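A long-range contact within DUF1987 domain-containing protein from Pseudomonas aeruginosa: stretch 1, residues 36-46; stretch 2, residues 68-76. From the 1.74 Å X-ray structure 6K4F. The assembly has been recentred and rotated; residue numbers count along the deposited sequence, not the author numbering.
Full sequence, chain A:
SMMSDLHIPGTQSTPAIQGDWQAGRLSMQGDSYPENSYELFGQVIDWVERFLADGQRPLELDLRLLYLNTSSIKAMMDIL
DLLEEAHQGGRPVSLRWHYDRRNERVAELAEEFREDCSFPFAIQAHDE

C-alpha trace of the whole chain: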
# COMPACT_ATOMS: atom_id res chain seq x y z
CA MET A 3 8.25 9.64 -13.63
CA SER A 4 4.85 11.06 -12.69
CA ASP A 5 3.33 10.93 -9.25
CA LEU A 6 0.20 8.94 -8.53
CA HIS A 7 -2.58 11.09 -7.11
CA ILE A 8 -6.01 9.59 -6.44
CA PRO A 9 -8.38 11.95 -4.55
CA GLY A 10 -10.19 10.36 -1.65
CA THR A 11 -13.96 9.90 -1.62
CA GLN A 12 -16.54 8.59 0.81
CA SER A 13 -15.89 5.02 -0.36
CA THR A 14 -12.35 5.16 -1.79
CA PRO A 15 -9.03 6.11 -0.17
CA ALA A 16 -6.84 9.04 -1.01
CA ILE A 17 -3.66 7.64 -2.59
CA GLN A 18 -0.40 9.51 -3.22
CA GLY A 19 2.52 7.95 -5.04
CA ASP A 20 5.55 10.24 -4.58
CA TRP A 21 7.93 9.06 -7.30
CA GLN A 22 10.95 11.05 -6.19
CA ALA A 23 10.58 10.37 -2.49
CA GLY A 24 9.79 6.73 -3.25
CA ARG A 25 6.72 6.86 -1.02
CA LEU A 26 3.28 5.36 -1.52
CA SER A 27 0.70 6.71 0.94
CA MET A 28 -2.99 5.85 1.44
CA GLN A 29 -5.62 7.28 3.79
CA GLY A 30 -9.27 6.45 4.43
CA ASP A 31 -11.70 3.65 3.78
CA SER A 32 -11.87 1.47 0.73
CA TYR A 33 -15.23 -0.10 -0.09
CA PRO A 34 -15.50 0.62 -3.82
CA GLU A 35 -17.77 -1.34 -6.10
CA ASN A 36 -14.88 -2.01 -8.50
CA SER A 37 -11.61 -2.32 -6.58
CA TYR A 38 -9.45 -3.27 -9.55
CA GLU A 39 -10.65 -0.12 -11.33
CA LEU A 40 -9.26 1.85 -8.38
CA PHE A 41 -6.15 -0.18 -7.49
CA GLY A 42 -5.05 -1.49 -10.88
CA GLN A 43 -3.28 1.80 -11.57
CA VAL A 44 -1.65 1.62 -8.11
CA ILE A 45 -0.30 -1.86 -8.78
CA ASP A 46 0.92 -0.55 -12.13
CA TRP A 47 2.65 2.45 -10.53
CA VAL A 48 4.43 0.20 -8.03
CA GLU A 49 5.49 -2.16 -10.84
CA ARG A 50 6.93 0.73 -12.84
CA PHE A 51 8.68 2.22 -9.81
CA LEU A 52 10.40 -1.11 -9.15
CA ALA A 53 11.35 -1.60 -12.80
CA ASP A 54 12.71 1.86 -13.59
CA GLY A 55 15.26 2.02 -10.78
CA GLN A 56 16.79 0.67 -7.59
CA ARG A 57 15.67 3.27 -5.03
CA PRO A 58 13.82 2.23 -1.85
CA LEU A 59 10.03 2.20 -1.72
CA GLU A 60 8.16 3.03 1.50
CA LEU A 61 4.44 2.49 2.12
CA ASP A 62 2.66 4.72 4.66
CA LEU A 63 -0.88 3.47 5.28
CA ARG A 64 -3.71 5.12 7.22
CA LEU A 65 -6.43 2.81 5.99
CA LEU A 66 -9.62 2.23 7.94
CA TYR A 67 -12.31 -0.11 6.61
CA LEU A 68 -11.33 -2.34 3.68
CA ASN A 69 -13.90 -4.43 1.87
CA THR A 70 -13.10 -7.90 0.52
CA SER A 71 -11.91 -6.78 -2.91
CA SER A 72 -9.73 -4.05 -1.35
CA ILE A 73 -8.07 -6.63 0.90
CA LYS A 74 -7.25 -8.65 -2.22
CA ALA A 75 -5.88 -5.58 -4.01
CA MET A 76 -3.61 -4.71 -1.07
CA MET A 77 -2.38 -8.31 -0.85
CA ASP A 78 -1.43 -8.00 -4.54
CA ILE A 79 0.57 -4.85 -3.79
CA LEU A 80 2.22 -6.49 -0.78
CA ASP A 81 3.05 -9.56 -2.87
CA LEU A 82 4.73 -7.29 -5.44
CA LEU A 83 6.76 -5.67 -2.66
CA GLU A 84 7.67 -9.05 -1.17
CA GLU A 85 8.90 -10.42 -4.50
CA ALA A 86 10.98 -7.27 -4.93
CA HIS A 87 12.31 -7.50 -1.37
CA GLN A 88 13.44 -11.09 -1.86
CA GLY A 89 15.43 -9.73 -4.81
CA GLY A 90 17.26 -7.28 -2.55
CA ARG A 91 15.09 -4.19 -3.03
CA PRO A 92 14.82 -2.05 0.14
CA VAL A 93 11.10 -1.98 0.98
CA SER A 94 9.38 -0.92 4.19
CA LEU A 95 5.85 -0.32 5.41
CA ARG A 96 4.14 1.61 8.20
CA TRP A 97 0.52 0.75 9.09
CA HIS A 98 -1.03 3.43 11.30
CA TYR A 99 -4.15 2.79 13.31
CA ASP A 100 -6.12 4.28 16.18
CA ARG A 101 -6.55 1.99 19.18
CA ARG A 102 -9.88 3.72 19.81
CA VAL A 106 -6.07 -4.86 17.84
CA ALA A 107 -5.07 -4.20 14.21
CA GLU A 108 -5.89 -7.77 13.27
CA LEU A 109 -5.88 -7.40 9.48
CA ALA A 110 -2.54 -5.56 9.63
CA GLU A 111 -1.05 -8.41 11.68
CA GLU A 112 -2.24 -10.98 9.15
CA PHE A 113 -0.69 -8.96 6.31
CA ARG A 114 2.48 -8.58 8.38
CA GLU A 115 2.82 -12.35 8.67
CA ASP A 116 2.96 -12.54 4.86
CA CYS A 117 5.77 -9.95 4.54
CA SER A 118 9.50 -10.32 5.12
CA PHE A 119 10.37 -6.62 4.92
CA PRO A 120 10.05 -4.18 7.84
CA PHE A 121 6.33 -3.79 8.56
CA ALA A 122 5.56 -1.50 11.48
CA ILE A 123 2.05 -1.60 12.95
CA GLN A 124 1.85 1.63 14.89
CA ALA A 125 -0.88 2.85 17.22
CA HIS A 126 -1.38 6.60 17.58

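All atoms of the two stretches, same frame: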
# COMPACT_ATOMS: atom_id res chain seq x y z
N ASN A 36 -15.86 -1.41 -7.60
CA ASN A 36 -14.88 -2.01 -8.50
C ASN A 36 -13.49 -1.69 -7.95
O ASN A 36 -12.95 -0.61 -8.22
CB ASN A 36 -15.08 -1.50 -9.92
CG ASN A 36 -14.32 -2.30 -10.95
OD1 ASN A 36 -13.23 -2.82 -10.68
ND2 ASN A 36 -14.89 -2.43 -12.14
N SER A 37 -12.90 -2.61 -7.19
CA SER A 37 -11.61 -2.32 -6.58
C SER A 37 -10.47 -2.40 -7.58
O SER A 37 -9.48 -1.66 -7.44
CB SER A 37 -11.34 -3.25 -5.40
OG SER A 37 -12.16 -2.92 -4.29
N TYR A 38 -10.55 -3.26 -8.59
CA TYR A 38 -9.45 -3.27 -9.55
C TYR A 38 -9.47 -2.03 -10.44
O TYR A 38 -8.42 -1.61 -10.93
CB TYR A 38 -9.47 -4.54 -10.39
CG TYR A 38 -8.08 -5.14 -10.52
CD1 TYR A 38 -7.42 -5.14 -11.75
CD2 TYR A 38 -7.42 -5.69 -9.42
CE1 TYR A 38 -6.14 -5.67 -11.88
CE2 TYR A 38 -6.15 -6.23 -9.54
CZ TYR A 38 -5.52 -6.21 -10.77
OH TYR A 38 -4.26 -6.74 -10.90
N GLU A 39 -10.63 -1.40 -10.64
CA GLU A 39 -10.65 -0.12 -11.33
C GLU A 39 -9.86 0.92 -10.55
O GLU A 39 -9.15 1.75 -11.13
CB GLU A 39 -12.08 0.37 -11.56
CG GLU A 39 -12.65 0.08 -12.94
CD GLU A 39 -11.69 0.42 -14.07
OE1 GLU A 39 -11.07 -0.51 -14.63
OE2 GLU A 39 -11.55 1.62 -14.40
N LEU A 40 -9.96 0.88 -9.22
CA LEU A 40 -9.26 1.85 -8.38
C LEU A 40 -7.80 1.48 -8.18
O LEU A 40 -6.92 2.33 -8.29
CB LEU A 40 -9.98 1.98 -7.04
CG LEU A 40 -9.35 2.97 -6.07
CD1 LEU A 40 -9.73 4.38 -6.49
CD2 LEU A 40 -9.78 2.67 -4.64
N PHE A 41 -7.50 0.20 -7.89
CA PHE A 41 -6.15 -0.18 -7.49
C PHE A 41 -5.28 -0.69 -8.63
O PHE A 41 -4.07 -0.87 -8.42
CB PHE A 41 -6.20 -1.28 -6.41
CG PHE A 41 -6.62 -0.76 -5.07
CD1 PHE A 41 -5.74 -0.02 -4.29
CD2 PHE A 41 -7.91 -0.99 -4.60
CE1 PHE A 41 -6.14 0.48 -3.05
CE2 PHE A 41 -8.32 -0.50 -3.37
CZ PHE A 41 -7.44 0.24 -2.59
N GLY A 42 -5.86 -0.99 -9.79
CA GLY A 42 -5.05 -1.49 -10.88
C GLY A 42 -3.94 -0.52 -11.24
O GLY A 42 -2.79 -0.91 -11.43
N GLN A 43 -4.28 0.77 -11.28
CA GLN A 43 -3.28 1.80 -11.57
C GLN A 43 -2.25 1.93 -10.46
O GLN A 43 -1.12 2.37 -10.72
CB GLN A 43 -3.98 3.14 -11.80
CG GLN A 43 -4.70 3.65 -10.57
CD GLN A 43 -5.80 4.65 -10.85
OE1 GLN A 43 -5.68 5.50 -11.76
NE2 GLN A 43 -6.87 4.58 -10.05
N VAL A 44 -2.61 1.58 -9.22
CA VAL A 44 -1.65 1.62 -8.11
C VAL A 44 -0.65 0.48 -8.24
O VAL A 44 0.56 0.67 -8.08
CB VAL A 44 -2.39 1.57 -6.76
CG1 VAL A 44 -1.37 1.67 -5.58
CG2 VAL A 44 -3.46 2.64 -6.70
N ILE A 45 -1.16 -0.72 -8.50
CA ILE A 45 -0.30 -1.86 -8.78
C ILE A 45 0.66 -1.51 -9.91
O ILE A 45 1.87 -1.74 -9.83
CB ILE A 45 -1.15 -3.09 -9.11
CG1 ILE A 45 -1.95 -3.51 -7.87
CG2 ILE A 45 -0.28 -4.24 -9.62
CD1 ILE A 45 -2.98 -4.60 -8.13
N ASP A 46 0.11 -0.93 -10.99
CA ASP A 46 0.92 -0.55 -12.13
C ASP A 46 2.02 0.43 -11.73
O ASP A 46 3.18 0.28 -12.12
CB ASP A 46 0.02 0.06 -13.21
CG ASP A 46 0.69 0.16 -14.56
OD1 ASP A 46 1.45 1.13 -14.79
OD2 ASP A 46 0.45 -0.73 -15.41
N LEU A 68 -11.63 -1.81 5.00
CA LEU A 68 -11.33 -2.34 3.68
C LEU A 68 -12.33 -3.44 3.37
O LEU A 68 -12.48 -4.38 4.16
CB LEU A 68 -9.91 -2.91 3.60
CG LEU A 68 -8.65 -2.05 3.73
CD1 LEU A 68 -7.44 -2.86 3.29
CD2 LEU A 68 -8.78 -0.78 2.89
N ASN A 69 -13.00 -3.34 2.22
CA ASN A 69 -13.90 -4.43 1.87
C ASN A 69 -13.08 -5.59 1.29
O ASN A 69 -11.86 -5.53 1.16
CB ASN A 69 -15.00 -3.96 0.92
CG ASN A 69 -14.50 -3.57 -0.46
OD1 ASN A 69 -13.30 -3.52 -0.71
ND2 ASN A 69 -15.44 -3.26 -1.37
N THR A 70 -13.77 -6.68 0.95
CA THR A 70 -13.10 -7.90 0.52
C THR A 70 -12.20 -7.64 -0.69
O THR A 70 -11.04 -8.06 -0.71
CB THR A 70 -14.16 -8.96 0.21
OG1 THR A 70 -14.72 -9.41 1.45
CG2 THR A 70 -13.55 -10.16 -0.55
N SER A 71 -12.71 -6.95 -1.71
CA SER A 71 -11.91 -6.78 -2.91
C SER A 71 -10.72 -5.86 -2.66
O SER A 71 -9.66 -6.04 -3.28
CB SER A 71 -12.79 -6.28 -4.07
OG SER A 71 -13.33 -5.00 -3.80
N SER A 72 -10.85 -4.93 -1.70
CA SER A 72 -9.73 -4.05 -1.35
C SER A 72 -8.64 -4.82 -0.61
O SER A 72 -7.45 -4.57 -0.80
CB SER A 72 -10.22 -2.88 -0.51
OG SER A 72 -10.99 -1.99 -1.29
N ILE A 73 -9.04 -5.75 0.26
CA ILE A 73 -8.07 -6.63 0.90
C ILE A 73 -7.28 -7.40 -0.15
O ILE A 73 -6.05 -7.51 -0.07
CB ILE A 73 -8.78 -7.58 1.89
CG1 ILE A 73 -9.27 -6.80 3.11
CG2 ILE A 73 -7.85 -8.72 2.30
CD1 ILE A 73 -10.12 -7.64 4.06
N LYS A 74 -7.96 -7.91 -1.18
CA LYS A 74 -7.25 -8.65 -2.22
C LYS A 74 -6.30 -7.76 -3.00
O LYS A 74 -5.19 -8.18 -3.36
CB LYS A 74 -8.26 -9.31 -3.17
CG LYS A 74 -9.14 -10.32 -2.43
CD LYS A 74 -10.02 -11.10 -3.36
CE LYS A 74 -10.68 -12.23 -2.62
NZ LYS A 74 -9.91 -13.49 -2.71
N ALA A 75 -6.72 -6.52 -3.28
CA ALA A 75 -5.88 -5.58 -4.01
C ALA A 75 -4.63 -5.22 -3.21
O ALA A 75 -3.52 -5.17 -3.75
CB ALA A 75 -6.67 -4.32 -4.34
N MET A 76 -4.78 -5.00 -1.90
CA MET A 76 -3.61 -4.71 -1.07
C MET A 76 -2.68 -5.92 -0.96
O MET A 76 -1.45 -5.77 -0.95
CB MET A 76 -4.04 -4.24 0.31
CG MET A 76 -4.87 -2.98 0.22
SD MET A 76 -3.83 -1.53 -0.08
CE MET A 76 -2.39 -1.93 0.95

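The most striking feature of this contact is a pair of serine hydroxyls pressed almost too close together: Ser37 OG lies 2.4 Å from Ser71 OG, very short for a hydrogen bond. It joins the first turns of two helices, residues 37-46 and 70-76, which run nearly parallel, with 17° between their directions and axes 9.6 Å apart at closest approach. Where two helix starts come side by side, small polar residues let the backbones draw in, and the CA atoms of Ser37 and Ser71 are 5.8 Å apart.

Both helices open with the same device. Asn36 and Asn69 each occupy an N-cap, accepting a bond from the backbone amide three residues on: Glu39 N to Asn36 OD1 at 3.0 Å, and Ser72 N to Asn69 OD1 at 3.0 Å. Asparagine suits the position because its short side chain brings an acceptor back to an amide that the first turn leaves without a backbone partner. Ser72 OG also donates to Asn69 OD1 at 2.8 Å, so the hydroxyl that meets the first helix is held by the cap of the second. The chi1 values fit this layout. Ser71 in p and Ser37 in m bring their hydroxyls together, while Ser72, in m, places Ser72 OG 3.4 Å from Ser37 OG, at best a weak hydrogen bond. Ser37 is buried, so its hydroxyl needs polar company, and the serines of the other helix supply it.

One turn further along, the chemistry changes from polar to apolar. Phe41 and Ala75 face each other, their CB atoms directed toward the opposing helix, and Phe41 CD2 packs 3.6 Å from Ala75 CB. The pairing is large against small: a methyl leaves room for the ring while the CA atoms of Phe41 and Ala75 remain 6.4 Å apart. Phe41, with chi1 in m, also spans the transition between the two chemistries. The hydroxyl of Ser72 sits at the ring edge, with Phe41 CE2 3.7 Å from Ser72 OG, and the sulfur of Met76 approaches obliquely, with Phe41 CE1 4.3 Å from Met76 SD. Ile45 points sideways, but its end comes nearer the second helix, with Ile45 CD1 4.4 Å from Ala75 O.

The buried surface is modest, 307 Å² over both sides, and Phe41, Ala75 and Ser37 contribute most of it. The rule to read here is economical: serines where the capped helix starts meet, then an aromatic against an alanine four residues later on each helix, keeping the register 37 to 71 and 41 to 75.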